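Local coordinates for protein SAM-dependent methyltransferase (Thiobacillus denitrificans, PDB 5EPE) that binds S-adenosyl-L-homocysteine, the product left by the methyl donor, and is probably a SAM-dependent methyltransferase whose substrate is not established, at residues Gln189-Asp193 against Tyr230-Glu236. Sequence-based numbering, arbitrary orientation.
Sequences QDSWD and YATNTRE. With NA (sodium ion), chain C.
How a buried arginine ties one helix to the start of another is well illustrated where Gln189-Asp193, the first turn of helix 189-209, meets Tyr230-Glu236, near the end of helix 216-237. The short axes run 10.1 Å apart at 125°, and Gln189 lies level with Arg235 (CA-CA 6.1 Å). The second segment opens with a wider pi-type turn, Arg235 N bonding Tyr230 O at 2.9 Å. Tyr230, chi1 t, donates its OH to Asp193 OD1 (2.6 Å). Thr234 lays CG2 over the six-membered ring of Trp192, a CH-pi contact 3.7 Å from the centroid, while its hydroxyl bonds Arg229. Arg235, extended (t, t, t), forms a bidentate salt bridge with Asp193: NE to OD1 and NH2 to OD2, both 2.9 Å. Arg235 NH2 also reaches Asp190 OD1, a long pair at 3.9 Å bridged by a water. The carbonyl O of Arg235 accepts Gln189 NE2 (2.9 Å), which also donates to Glu236 OE2 (2.9 Å); Glu236 pairs further with Lys145. Asp190 OD2 binds sodium at 2.5 Å, alongside Asp188 of this chain and of a neighbouring subunit. The whole is an interhelical salt-bridge network, its Asp193-Arg235 core buried, joining two helices inserted between antiparallel strands 179-186 and 238-247 of the seven-stranded class I (Rossmann-like) methyltransferase sheet, at a subunit interface.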
loop_
_atom_site.group_PDB
_atom_site.type_symbol
_atom_site.label_atom_id
_atom_site.label_comp_id
_atom_site.label_asym_id
_atom_site.label_seq_id
_atom_site.Cartn_x
_atom_site.Cartn_y
_atom_site.Cartn_z
ATOM N N GLN A 189 -20.387 -7.537 17.641
ATOM C CA GLN A 189 -20.366 -6.139 18.050
ATOM C C GLN A 189 -21.610 -5.716 18.829
ATOM O O GLN A 189 -21.481 -4.913 19.760
ATOM C CB GLN A 189 -20.104 -5.226 16.890
ATOM C CG GLN A 189 -18.710 -5.438 16.325
ATOM C CD GLN A 189 -18.484 -4.684 15.021
ATOM O OE1 GLN A 189 -19.334 -4.701 14.088
ATOM N NE2 GLN A 189 -17.391 -3.917 14.969
ATOM N N ASP A 190 -22.773 -6.281 18.499
ATOM C CA ASP A 190 -24.001 -6.006 19.213
ATOM C C ASP A 190 -23.984 -6.460 20.647
ATOM O O ASP A 190 -24.493 -5.782 21.530
ATOM C CB ASP A 190 -25.206 -6.572 18.487
ATOM C CG ASP A 190 -25.456 -5.850 17.135
ATOM O OD1 ASP A 190 -25.297 -4.600 16.967
ATOM O OD2 ASP A 190 -25.825 -6.579 16.184
ATOM N N SER A 191 -23.329 -7.589 20.921
ATOM C CA SER A 191 -23.234 -8.051 22.286
ATOM C C SER A 191 -22.242 -7.238 23.097
ATOM O O SER A 191 -22.490 -6.983 24.282
ATOM C CB SER A 191 -23.080 -9.593 22.355
ATOM O OG SER A 191 -21.883 -9.998 21.926
ATOM N N TRP A 192 -21.171 -6.778 22.477
ATOM C CA TRP A 192 -20.288 -5.829 23.104
ATOM C C TRP A 192 -21.031 -4.526 23.449
ATOM O O TRP A 192 -20.819 -3.970 24.521
ATOM C CB TRP A 192 -19.089 -5.495 22.207
ATOM C CG TRP A 192 -17.857 -6.346 22.419
ATOM C CD1 TRP A 192 -17.370 -7.301 21.602
ATOM C CD2 TRP A 192 -16.971 -6.277 23.527
ATOM N NE1 TRP A 192 -16.242 -7.872 22.134
ATOM C CE2 TRP A 192 -15.970 -7.245 23.322
ATOM C CE3 TRP A 192 -16.935 -5.495 24.683
ATOM C CZ2 TRP A 192 -14.930 -7.417 24.208
ATOM C CZ3 TRP A 192 -15.911 -5.682 25.563
ATOM C CH2 TRP A 192 -14.944 -6.662 25.344
ATOM N N ASP A 193 -21.869 -4.060 22.538
ATOM C CA ASP A 193 -22.664 -2.833 22.785
ATOM C C ASP A 193 -23.509 -2.983 24.021
ATOM O O ASP A 193 -23.588 -2.049 24.833
ATOM C CB ASP A 193 -23.592 -2.495 21.612
ATOM C CG ASP A 193 -22.878 -1.990 20.392
ATOM O OD1 ASP A 193 -21.654 -1.700 20.404
ATOM O OD2 ASP A 193 -23.497 -1.990 19.286
ATOM N N TYR A 230 -14.693 3.395 23.479
ATOM C CA TYR A 230 -15.260 2.091 23.131
ATOM C C TYR A 230 -15.383 1.929 21.593
ATOM O O TYR A 230 -14.958 0.928 21.036
ATOM C CB TYR A 230 -16.637 1.900 23.837
ATOM C CG TYR A 230 -17.409 0.790 23.256
ATOM C CD1 TYR A 230 -16.997 -0.520 23.452
ATOM C CD2 TYR A 230 -18.528 1.030 22.461
ATOM C CE1 TYR A 230 -17.657 -1.562 22.855
ATOM C CE2 TYR A 230 -19.228 -0.008 21.889
ATOM C CZ TYR A 230 -18.810 -1.322 22.105
ATOM O OH TYR A 230 -19.448 -2.399 21.516
ATOM N N ALA A 231 -15.974 2.909 20.913
ATOM C CA ALA A 231 -16.203 2.812 19.475
ATOM C C ALA A 231 -14.876 2.789 18.668
ATOM O O ALA A 231 -14.769 2.093 17.688
ATOM C CB ALA A 231 -17.075 3.956 19.012
ATOM N N THR A 232 -13.909 3.582 19.085
ATOM C CA THR A 232 -12.617 3.669 18.416
ATOM C C THR A 232 -11.768 2.404 18.613
ATOM O O THR A 232 -11.099 1.943 17.683
ATOM C CB THR A 232 -11.843 4.925 18.923
ATOM O OG1 THR A 232 -12.630 6.089 18.648
ATOM C CG2 THR A 232 -10.426 5.088 18.305
ATOM N N ASN A 233 -11.793 1.864 19.829
ATOM C CA ASN A 233 -10.871 0.792 20.240
ATOM C C ASN A 233 -11.612 -0.560 20.342
ATOM O O ASN A 233 -11.557 -1.367 19.435
ATOM C CB ASN A 233 -10.174 1.220 21.540
ATOM C CG ASN A 233 -9.383 2.515 21.344
ATOM O OD1 ASN A 233 -8.440 2.529 20.598
ATOM N ND2 ASN A 233 -9.838 3.588 21.890
ATOM N N THR A 234 -12.407 -0.759 21.354
ATOM C CA THR A 234 -12.948 -2.056 21.623
ATOM C C THR A 234 -13.804 -2.568 20.480
ATOM O O THR A 234 -13.671 -3.757 20.095
ATOM C CB THR A 234 -13.760 -1.976 22.907
ATOM O OG1 THR A 234 -12.894 -1.431 23.912
ATOM C CG2 THR A 234 -14.328 -3.299 23.362
ATOM N N ARG A 235 -14.758 -1.751 20.003
ATOM C CA ARG A 235 -15.803 -2.287 19.126
ATOM C C ARG A 235 -15.241 -2.929 17.863
ATOM O O ARG A 235 -15.747 -3.921 17.390
ATOM C CB ARG A 235 -16.821 -1.196 18.794
ATOM C CG ARG A 235 -18.110 -1.730 18.245
ATOM C CD ARG A 235 -19.136 -0.631 18.020
ATOM N NE ARG A 235 -20.460 -1.217 17.860
ATOM C CZ ARG A 235 -20.962 -1.674 16.716
ATOM N NH1 ARG A 235 -20.334 -1.517 15.599
ATOM N NH2 ARG A 235 -22.175 -2.308 16.715
ATOM N N GLU A 236 -14.190 -2.357 17.301
ATOM C CA GLU A 236 -13.573 -2.845 16.103
ATOM C C GLU A 236 -12.492 -3.907 16.325
ATOM O O GLU A 236 -12.345 -4.784 15.529
ATOM C CB GLU A 236 -12.985 -1.627 15.351
ATOM C CG GLU A 236 -14.111 -0.743 14.704
ATOM C CD GLU A 236 -14.881 -1.537 13.644
ATOM O OE1 GLU A 236 -14.207 -2.209 12.830
ATOM O OE2 GLU A 236 -16.138 -1.608 13.640
HETATM NA NA NA C . -25.099 -8.752 15.194
HETATM O O HOH W 1 -20.673 -2.543 12.555
HETATM O O HOH W 2 -23.970 -3.549 14.764
HETATM O O HOH W 3 -23.206 -7.469 15.420
HETATM O O HOH W 4 -23.816 -9.840 13.491
HETATM O O HOH W 5 -26.190 -10.822 14.837
HETATM O O HOH W 6 -26.978 -9.125 16.925
#